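Local coordinates for p800 reaction center core protein (Heliobacterium modesticaldum, PDB 5V8K), which forms the homodimeric core of a photosynthetic reaction centre, holding bacteriochlorophyll g pigments and a [4Fe-4S] cluster for light-driven electron transfer, at residues A[507-512]-A[595-600]; A[315-320]-A[395-400]. All blocks are in the same frame, centred on the assembly; numbering follows the deposited sequence.

Overall arrangement
From the N terminus the chain reaches contact 2 first. Helix 311-344 meets helix 376-401 there, closing a mostly helical loop of 74 residues. The chain then passes the cluster ligands Cys424 and Cys433 and arrives at helix 502-513. Contact 1 joins that helix to the C-terminal end of helix 575-599, with 82 residues between the segments. The two loops follow one another, neither nested nor crossed. The centres of contact 1 and contact 2 lie about 37 Å apart. The nearest atoms of contact 1 and contact 2 are about 22 Å apart. Contact 2 ties two antiparallel helices beside a bacteriochlorophyll g. Contact 1 joins the chain terminus to a calcium site and to bacteriochlorophyll g'. Both also touch the second subunit.

Contact 1: A[507-512]-A[595-600]; sequences IQQTTA and WALAMV. With CA (calcium ion), chain B; GB0 (Bacteriochlorophyll g'), chain C.
Gln509 and Leu597 meet through a shared calcium ion and through their aliphatic parts. The side-chain oxygen OE1 of Gln509 lies 2.3 Å from the calcium ion. The backbone O of Leu597 binds the same ion at 2.4 Å. These two oxygens come close because both are ligands, and no hydrogen bond joins them. Asp460 and two waters also bind the metal.

CG of Gln509 sits beside the backbone N (chi1 -69°), and a bend at chi2 (-79°) brings the amide across to the end of helix 575-599. The amide is held at both ends. While OE1 faces the metal, NE2 gives a nearly straight hydrogen bond of 3.1 Å to OE1 of Gln508; that oxygen lies close to the amide plane of Gln509. NE2 of Gln509 also donates to a water at 3.2 Å, and that water donates to the O of Val600. Asn255 gives the same Val600 oxygen a second hydrogen bond.

Away from the metal, carbon atoms meet. The side chains of Gln509 and Leu597 cross at a slant, with CB of Gln509 3.6 Å from CD2 of Leu597. Both branches of Leu597 reach bacteriochlorophyll g': CD2 touches its methyl CMD, and CD1 lies 3.5 Å from its oxygen OBD. Thr510 touches the same pigment with its side chain, and its OG1 is hydrogen-bonded to the O of Ile506. Nearer the ion, methyl CG2 of Val600 lies beside the metal-bound OE1 of Gln509, at 3.5 Å.

Gln509 thus reaches the metal with its amide oxygen and fixes its rotation through the amide nitrogen. The Leu597 O is bound by calcium, and the Val600 O by water and Asn255. The site therefore joins the chain terminus to helix 502-513 right beside the bacteriochlorophyll g' pocket.

Contact 2: A[315-320]-A[395-400]; sequences KKFLAL and PMWRMV. With GBF (Bacteriochlorophyll g), chain T.
Phe317 drives the edge of its ring into the face of Trp397. The pair is edge-to-face (T-shaped): the Phe317 ring and the five-membered ring of Trp397 have centroids 4.9 Å apart, with their planes at 75°. CE2 of Phe317 makes the closest approach, 3.4 Å from CD2 of Trp397. It stands over the indole toward its rim.

The opposite face of the indole carries the pigment. Methyl CMB of bacteriochlorophyll g sits over the ring centre, 3.2 Å from CE2 of Trp397. The indole is thus a partition, with a phenyl edge on one face and a pigment methyl on the other. Val400 adds a second touch, with CG2 3.9 Å from pigment CMA.

Beside the rings, Leu318 lies against the aliphatic part of Arg398. Its CD2 is 3.6 Å from CG of Arg398. The leucine has CG opposite the backbone N (chi1 -161°), which turns its methyls to the arginine chain.

Further out, the helices run antiparallel at 159°, with local axes 10.2 Å apart. The Phe317 ring also meets Phe313, one turn earlier. The guanidinium of Arg398 points out of the contact. Its NH2 hydrogen-bonds to the backbone O of Ser545 and forms a salt bridge with Glu548, both of the second subunit. Its CG and CD meanwhile lie along Leu318.

No hydrogen bond crosses between the two segments. Aromatic and apolar packing joins the helices and walls the pigment pocket, while Arg398, the charged residue that touches across the two segments, turns its guanidinium to the second subunit.

Contact 1: A[507-512]-A[595-600]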
loop_
_atom_site.group_PDB
_atom_site.type_symbol
_atom_site.label_atom_id
_atom_site.label_comp_id
_atom_site.label_asym_id
_atom_site.label_seq_id
_atom_site.Cartn_x
_atom_site.Cartn_y
_atom_site.Cartn_z
ATOM N N ILE A 507 1.960 -4.549 16.216
ATOM C CA ILE A 507 3.271 -4.294 16.818
ATOM C C ILE A 507 3.713 -5.495 17.658
ATOM O O ILE A 507 4.883 -5.910 17.613
ATOM C CB ILE A 507 3.258 -3.012 17.674
ATOM C CG1 ILE A 507 3.112 -1.781 16.779
ATOM C CG2 ILE A 507 4.579 -2.895 18.509
ATOM C CD1 ILE A 507 2.920 -0.464 17.600
ATOM N N GLN A 508 2.790 -6.023 18.484
ATOM C CA GLN A 508 3.115 -7.099 19.409
ATOM C C GLN A 508 3.370 -8.424 18.682
ATOM O O GLN A 508 4.319 -9.134 19.005
ATOM C CB GLN A 508 1.989 -7.239 20.424
ATOM C CG GLN A 508 2.279 -8.230 21.538
ATOM C CD GLN A 508 1.940 -9.664 21.134
ATOM O OE1 GLN A 508 0.993 -9.920 20.400
ATOM N NE2 GLN A 508 2.694 -10.599 21.662
ATOM N N GLN A 509 2.521 -8.775 17.722
ATOM C CA GLN A 509 2.695 -9.996 16.949
ATOM C C GLN A 509 3.975 -9.949 16.116
ATOM O O GLN A 509 4.766 -10.901 16.114
ATOM C CB GLN A 509 1.489 -10.215 16.066
ATOM C CG GLN A 509 0.206 -10.577 16.817
ATOM C CD GLN A 509 0.127 -12.000 17.234
ATOM O OE1 GLN A 509 -0.216 -12.894 16.449
ATOM N NE2 GLN A 509 0.433 -12.235 18.472
ATOM N N THR A 510 4.213 -8.834 15.432
ATOM C CA THR A 510 5.423 -8.712 14.617
ATOM C C THR A 510 6.679 -8.792 15.473
ATOM O O THR A 510 7.683 -9.394 15.058
ATOM C CB THR A 510 5.389 -7.402 13.815
ATOM O OG1 THR A 510 4.243 -7.377 12.973
ATOM C CG2 THR A 510 6.560 -7.306 12.945
ATOM N N THR A 511 6.652 -8.184 16.668
ATOM C CA THR A 511 7.746 -8.332 17.617
ATOM C C THR A 511 7.959 -9.810 17.983
ATOM O O THR A 511 9.091 -10.296 17.999
ATOM C CB THR A 511 7.483 -7.483 18.870
ATOM O OG1 THR A 511 7.488 -6.109 18.494
ATOM C CG2 THR A 511 8.581 -7.681 19.924
ATOM N N ALA A 512 6.871 -10.549 18.216
ATOM C CA ALA A 512 6.980 -11.962 18.535
ATOM C C ALA A 512 7.539 -12.767 17.364
ATOM O O ALA A 512 8.198 -13.786 17.584
ATOM C CB ALA A 512 5.627 -12.535 18.932
ATOM N N TRP A 595 -1.249 -14.811 7.350
ATOM C CA TRP A 595 -0.740 -16.122 7.719
ATOM C C TRP A 595 0.422 -16.015 8.716
ATOM O O TRP A 595 0.474 -16.755 9.694
ATOM C CB TRP A 595 -0.340 -16.882 6.469
ATOM C CG TRP A 595 -0.119 -18.295 6.845
ATOM C CD1 TRP A 595 1.072 -18.894 7.123
ATOM C CD2 TRP A 595 -1.134 -19.271 7.078
ATOM N NE1 TRP A 595 0.861 -20.198 7.496
ATOM C CE2 TRP A 595 -0.484 -20.463 7.466
ATOM C CE3 TRP A 595 -2.523 -19.260 6.979
ATOM C CZ2 TRP A 595 -1.177 -21.604 7.793
ATOM C CZ3 TRP A 595 -3.217 -20.398 7.295
ATOM C CH2 TRP A 595 -2.545 -21.566 7.692
ATOM N N ALA A 596 1.326 -15.056 8.528
ATOM C CA ALA A 596 2.341 -14.783 9.545
ATOM C C ALA A 596 1.729 -14.553 10.912
ATOM O O ALA A 596 2.208 -15.098 11.911
ATOM C CB ALA A 596 3.179 -13.591 9.133
ATOM N N LEU A 597 0.669 -13.747 10.977
ATOM C CA LEU A 597 -0.044 -13.527 12.217
ATOM C C LEU A 597 -0.644 -14.806 12.758
ATOM O O LEU A 597 -0.799 -14.938 13.978
ATOM C CB LEU A 597 -1.179 -12.470 12.037
ATOM C CG LEU A 597 -0.782 -11.058 11.677
ATOM C CD1 LEU A 597 -2.030 -10.265 11.326
ATOM C CD2 LEU A 597 -0.047 -10.463 12.845
ATOM N N ALA A 598 -1.072 -15.712 11.885
ATOM C CA ALA A 598 -1.608 -17.003 12.322
ATOM C C ALA A 598 -0.535 -17.983 12.799
ATOM O O ALA A 598 -0.868 -18.974 13.466
ATOM C CB ALA A 598 -2.400 -17.645 11.192
ATOM N N MET A 599 0.733 -17.703 12.522
ATOM C CA MET A 599 1.823 -18.600 12.898
ATOM C C MET A 599 2.396 -18.314 14.276
ATOM O O MET A 599 3.069 -19.194 14.845
ATOM C CB MET A 599 2.938 -18.518 11.865
ATOM C CG MET A 599 2.597 -19.225 10.567
ATOM S SD MET A 599 2.167 -20.998 10.676
ATOM C CE MET A 599 3.814 -21.722 10.797
ATOM N N VAL A 600 2.160 -17.122 14.805
ATOM C CA VAL A 600 2.566 -16.761 16.147
ATOM C C VAL A 600 1.347 -16.465 17.041
ATOM O O VAL A 600 1.453 -16.849 18.252
ATOM C CB VAL A 600 3.553 -15.577 16.126
ATOM C CG1 VAL A 600 4.774 -15.935 15.310
ATOM C CG2 VAL A 600 2.883 -14.314 15.580
HETATM CA CA CA B . -1.520 -14.827 16.229
HETATM C C1 GB0 C . -6.260 -4.119 3.553
HETATM C C2 GB0 C . -6.817 -4.364 4.923
HETATM C C3 GB0 C . -6.245 -3.775 5.943
HETATM C C4 GB0 C . -5.072 -2.875 5.777
HETATM C C5 GB0 C . -6.803 -4.040 7.281
HETATM C C6 GB0 C . -7.151 -2.744 7.961
HETATM N NB GB0 C . 3.020 -2.197 5.678
HETATM N ND GB0 C . 1.778 -5.323 7.764
HETATM C C10 GB0 C . -9.456 -3.641 10.921
HETATM C C11 GB0 C . -10.689 -2.833 11.267
HETATM C C12 GB0 C . -10.914 -2.877 12.761
HETATM C C13 GB0 C . -12.131 -2.621 13.260
HETATM C C14 GB0 C . -13.285 -2.336 12.364
HETATM C C15 GB0 C . -12.400 -2.583 14.740
HETATM C C1A GB0 C . -0.015 -5.086 5.241
HETATM C C1B GB0 C . 2.769 -1.938 4.396
HETATM C C1C GB0 C . 4.454 -2.541 8.390
HETATM C C1D GB0 C . 2.105 -5.987 8.838
HETATM C C2A GB0 C . -0.640 -5.322 3.883
HETATM C C2B GB0 C . 3.601 -0.907 4.003
HETATM C C2C GB0 C . 5.260 -2.288 9.614
HETATM C C2D GB0 C . 1.328 -7.266 9.354
HETATM C C3A GB0 C . 0.348 -4.613 2.984
HETATM C C3B GB0 C . 4.386 -0.534 5.070
HETATM C C3C GB0 C . 4.720 -3.551 10.161
HETATM C C3D GB0 C . 0.470 -7.141 8.265
HETATM C C4A GB0 C . 1.082 -3.835 4.036
HETATM C C4B GB0 C . 4.034 -1.398 6.107
HETATM C C4C GB0 C . 3.860 -4.265 9.344
HETATM C C4D GB0 C . 0.702 -6.072 7.344
HETATM C C7 GB0 C . -7.685 -3.077 9.324
HETATM C C8 GB0 C . -8.985 -3.305 9.529
HETATM C C9 GB0 C . -9.942 -3.292 8.380
HETATM C CAA GB0 C . -2.041 -4.742 3.759
HETATM C CAB GB0 C . 5.355 0.588 4.941
HETATM C CAC GB0 C . 5.027 -4.110 11.493
HETATM C CAD GB0 C . -0.697 -7.888 7.788
HETATM C CBA GB0 C . -2.690 -5.144 2.438
HETATM C CBB GB0 C . 6.352 0.863 5.716
HETATM C CBC GB0 C . 5.962 -3.436 12.470
HETATM C CBD GB0 C . -1.169 -7.236 6.522
HETATM C CED GB0 C . -4.916 -7.466 6.542
HETATM C CGA GB0 C . -4.109 -4.634 2.356
HETATM C CGD GB0 C . -2.564 -6.799 6.771
HETATM C CHA GB0 C . -0.196 -6.140 6.268
HETATM C CHB GB0 C . 1.765 -2.714 3.650
HETATM C CHC GB0 C . 4.672 -1.429 7.440
HETATM C CHD GB0 C . 3.207 -5.526 9.690
HETATM C CMA GB0 C . 1.348 -5.522 2.231
HETATM C CMB GB0 C . 3.618 -0.206 2.694
HETATM C CMC GB0 C . 6.753 -2.327 9.269
HETATM C CMD GB0 C . 1.464 -8.175 10.500
HETATM N NA GB0 C . 1.116 -4.378 5.249
HETATM N NC GB0 C . 3.679 -3.594 8.197
HETATM O O1A GB0 C . -4.483 -3.879 1.467
HETATM O O1D GB0 C . -2.887 -5.812 7.420
HETATM O O2A GB0 C . -4.988 -4.783 3.502
HETATM O O2D GB0 C . -3.561 -7.646 6.219
HETATM O OBD GB0 C . -1.296 -8.951 8.161
HETATM MG MG GB0 C . 2.546 -3.961 6.557
HETATM O O HOH W 1 0.402 -15.080 19.951
HETATM O O HOH W 2 -2.067 -14.819 18.518
HETATM O O HOH W 3 -2.896 -16.934 16.201
#

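Contact 2: A[315-320]-A[395-400]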
loop_
_atom_site.group_PDB
_atom_site.type_symbol
_atom_site.label_atom_id
_atom_site.label_comp_id
_atom_site.label_asym_id
_atom_site.label_seq_id
_atom_site.Cartn_x
_atom_site.Cartn_y
_atom_site.Cartn_z
ATOM N N LYS A 315 -30.815 0.165 -10.331
ATOM C CA LYS A 315 -30.468 1.209 -9.368
ATOM C C LYS A 315 -31.068 0.919 -7.998
ATOM O O LYS A 315 -30.392 1.075 -6.982
ATOM C CB LYS A 315 -30.920 2.577 -9.861
ATOM C CG LYS A 315 -30.324 3.006 -11.185
ATOM C CD LYS A 315 -30.455 4.489 -11.377
ATOM C CE LYS A 315 -30.674 4.893 -12.795
ATOM N NZ LYS A 315 -32.111 4.847 -13.162
ATOM N N LYS A 316 -32.343 0.526 -7.947
ATOM C CA LYS A 316 -32.979 0.230 -6.668
ATOM C C LYS A 316 -32.253 -0.908 -5.960
ATOM O O LYS A 316 -31.982 -0.840 -4.757
ATOM C CB LYS A 316 -34.445 -0.162 -6.866
ATOM C CG LYS A 316 -35.310 0.872 -7.525
ATOM C CD LYS A 316 -36.777 0.591 -7.249
ATOM C CE LYS A 316 -37.699 1.406 -8.147
ATOM N NZ LYS A 316 -39.102 0.825 -8.075
ATOM N N PHE A 317 -31.964 -1.975 -6.698
ATOM C CA PHE A 317 -31.328 -3.135 -6.106
ATOM C C PHE A 317 -29.902 -2.824 -5.675
ATOM O O PHE A 317 -29.506 -3.131 -4.545
ATOM C CB PHE A 317 -31.352 -4.299 -7.085
ATOM C CG PHE A 317 -30.851 -5.553 -6.494
ATOM C CD1 PHE A 317 -31.692 -6.397 -5.805
ATOM C CD2 PHE A 317 -29.520 -5.877 -6.592
ATOM C CE1 PHE A 317 -31.194 -7.571 -5.236
ATOM C CE2 PHE A 317 -29.029 -7.029 -6.017
ATOM C CZ PHE A 317 -29.871 -7.868 -5.343
ATOM N N LEU A 318 -29.099 -2.233 -6.559
ATOM C CA LEU A 318 -27.741 -1.931 -6.128
ATOM C C LEU A 318 -27.722 -0.889 -5.023
ATOM O O LEU A 318 -26.882 -0.972 -4.132
ATOM C CB LEU A 318 -26.871 -1.474 -7.290
ATOM C CG LEU A 318 -25.378 -1.583 -7.003
ATOM C CD1 LEU A 318 -24.971 -3.020 -6.807
ATOM C CD2 LEU A 318 -24.514 -0.964 -8.132
ATOM N N ALA A 319 -28.652 0.076 -5.036
ATOM C CA ALA A 319 -28.691 1.046 -3.951
ATOM C C ALA A 319 -28.990 0.369 -2.628
ATOM O O ALA A 319 -28.527 0.814 -1.578
ATOM C CB ALA A 319 -29.743 2.149 -4.233
ATOM N N LEU A 320 -29.831 -0.647 -2.645
ATOM C CA LEU A 320 -30.119 -1.333 -1.404
ATOM C C LEU A 320 -28.866 -2.038 -0.851
ATOM O O LEU A 320 -28.607 -1.983 0.351
ATOM C CB LEU A 320 -31.263 -2.309 -1.634
ATOM C CG LEU A 320 -31.626 -3.115 -0.388
ATOM C CD1 LEU A 320 -32.124 -2.167 0.699
ATOM C CD2 LEU A 320 -32.707 -4.119 -0.711
ATOM N N PRO A 395 -19.665 -5.111 -6.066
ATOM C CA PRO A 395 -19.187 -5.649 -7.352
ATOM C C PRO A 395 -19.827 -6.987 -7.734
ATOM O O PRO A 395 -20.009 -7.246 -8.931
ATOM C CB PRO A 395 -17.663 -5.784 -7.171
ATOM C CG PRO A 395 -17.401 -5.690 -5.704
ATOM C CD PRO A 395 -18.575 -4.893 -5.113
ATOM N N MET A 396 -20.224 -7.814 -6.764
ATOM C CA MET A 396 -20.825 -9.112 -7.081
ATOM C C MET A 396 -22.173 -8.951 -7.781
ATOM O O MET A 396 -22.460 -9.643 -8.768
ATOM C CB MET A 396 -20.980 -9.956 -5.817
ATOM C CG MET A 396 -19.660 -10.283 -5.156
ATOM S SD MET A 396 -19.813 -11.237 -3.626
ATOM C CE MET A 396 -20.352 -12.742 -4.360
ATOM N N TRP A 397 -23.026 -8.063 -7.271
ATOM C CA TRP A 397 -24.318 -7.900 -7.917
ATOM C C TRP A 397 -24.208 -7.123 -9.225
ATOM O O TRP A 397 -25.053 -7.299 -10.108
ATOM C CB TRP A 397 -25.331 -7.259 -6.976
ATOM C CG TRP A 397 -25.777 -8.226 -5.914
ATOM C CD1 TRP A 397 -25.467 -8.177 -4.583
ATOM C CD2 TRP A 397 -26.602 -9.392 -6.086
ATOM N NE1 TRP A 397 -26.056 -9.210 -3.920
ATOM C CE2 TRP A 397 -26.769 -9.973 -4.810
ATOM C CE3 TRP A 397 -27.225 -9.994 -7.184
ATOM C CZ2 TRP A 397 -27.496 -11.155 -4.606
ATOM C CZ3 TRP A 397 -27.985 -11.162 -6.970
ATOM C CH2 TRP A 397 -28.100 -11.726 -5.687
ATOM N N ARG A 398 -23.130 -6.365 -9.415
ATOM C CA ARG A 398 -22.890 -5.755 -10.721
ATOM C C ARG A 398 -22.462 -6.792 -11.772
ATOM O O ARG A 398 -22.866 -6.689 -12.937
ATOM C CB ARG A 398 -21.853 -4.636 -10.573
ATOM C CG ARG A 398 -22.395 -3.387 -9.811
ATOM C CD ARG A 398 -21.276 -2.426 -9.494
ATOM N NE ARG A 398 -20.752 -1.761 -10.681
ATOM C CZ ARG A 398 -19.911 -0.728 -10.631
ATOM N NH1 ARG A 398 -19.533 -0.262 -9.457
ATOM N NH2 ARG A 398 -19.494 -0.106 -11.739
ATOM N N MET A 399 -21.649 -7.795 -11.389
ATOM C CA MET A 399 -21.377 -8.947 -12.254
ATOM C C MET A 399 -22.665 -9.543 -12.772
ATOM O O MET A 399 -22.813 -9.800 -13.974
ATOM C CB MET A 399 -20.594 -10.046 -11.499
ATOM C CG MET A 399 -19.106 -9.884 -11.418
ATOM S SD MET A 399 -18.269 -11.414 -10.778
ATOM C CE MET A 399 -18.611 -11.426 -9.031
ATOM N N VAL A 400 -23.615 -9.755 -11.862
ATOM C CA VAL A 400 -24.856 -10.451 -12.180
ATOM C C VAL A 400 -25.752 -9.613 -13.086
ATOM O O VAL A 400 -26.323 -10.130 -14.050
ATOM C CB VAL A 400 -25.580 -10.836 -10.883
ATOM C CG1 VAL A 400 -26.948 -11.439 -11.194
ATOM C CG2 VAL A 400 -24.724 -11.801 -10.074
HETATM MG MG GBF T . -26.348 -17.262 -5.496
HETATM C CHA GBF T . -27.923 -18.495 -8.379
HETATM C CHB GBF T . -25.561 -14.523 -7.173
HETATM C CHC GBF T . -25.427 -16.076 -2.434
HETATM C CHD GBF T . -27.419 -20.321 -3.868
HETATM N NA GBF T . -26.670 -16.638 -7.346
HETATM C C1A GBF T . -27.314 -17.133 -8.405
HETATM C C2A GBF T . -27.568 -16.273 -9.591
HETATM C C3A GBF T . -26.392 -15.325 -9.332
HETATM C C4A GBF T . -26.194 -15.510 -7.861
HETATM C CMA GBF T . -25.119 -15.696 -10.085
HETATM C CAA GBF T . -28.990 -15.662 -9.593
HETATM C CBA GBF T . -29.230 -14.636 -8.486
HETATM C CGA GBF T . -30.616 -14.050 -8.656
HETATM O O1A GBF T . -30.976 -13.630 -9.751
HETATM O O2A GBF T . -31.197 -13.467 -7.460
HETATM N NB GBF T . -25.740 -15.422 -4.847
HETATM C C1B GBF T . -25.312 -14.461 -5.701
HETATM C C2B GBF T . -24.821 -13.417 -4.953
HETATM C C3B GBF T . -24.802 -13.845 -3.637
HETATM C C4B GBF T . -25.276 -15.178 -3.621
HETATM C CMB GBF T . -24.397 -12.065 -5.488
HETATM C CAB GBF T . -24.359 -12.931 -2.576
HETATM C CBB GBF T . -24.550 -13.032 -1.280
HETATM N NC GBF T . -26.436 -18.042 -3.606
HETATM C C1C GBF T . -25.987 -17.452 -2.502
HETATM C C2C GBF T . -25.914 -18.095 -1.160
HETATM C C3C GBF T . -26.569 -19.266 -1.724
HETATM C C4C GBF T . -26.815 -19.235 -3.090
HETATM C CMC GBF T . -24.432 -18.410 -0.832
HETATM C CAC GBF T . -26.875 -20.431 -0.871
HETATM C CBC GBF T . -26.585 -20.398 0.609
HETATM N ND GBF T . -27.385 -18.955 -5.866
HETATM C C1D GBF T . -27.734 -20.103 -5.289
HETATM C C2D GBF T . -28.495 -21.267 -6.127
HETATM C C3D GBF T . -28.483 -20.453 -7.264
HETATM C C4D GBF T . -27.861 -19.171 -7.157
HETATM C CMD GBF T . -29.028 -22.620 -5.828
HETATM C CAD GBF T . -29.070 -20.529 -8.621
HETATM O OBD GBF T . -29.556 -21.499 -9.293
HETATM C CBD GBF T . -28.604 -19.326 -9.401
HETATM C CGD GBF T . -27.612 -19.635 -10.485
HETATM O O1D GBF T . -26.407 -19.655 -10.295
HETATM O O2D GBF T . -28.045 -19.945 -11.814
HETATM C CED GBF T . -27.381 -21.051 -12.425
HETATM C C1 GBF T . -32.228 -12.484 -7.478
HETATM C C2 GBF T . -32.054 -11.686 -6.210
HETATM C C3 GBF T . -32.472 -12.134 -5.016
HETATM C C4 GBF T . -33.162 -13.458 -4.878
HETATM C C5 GBF T . -32.244 -11.290 -3.782
#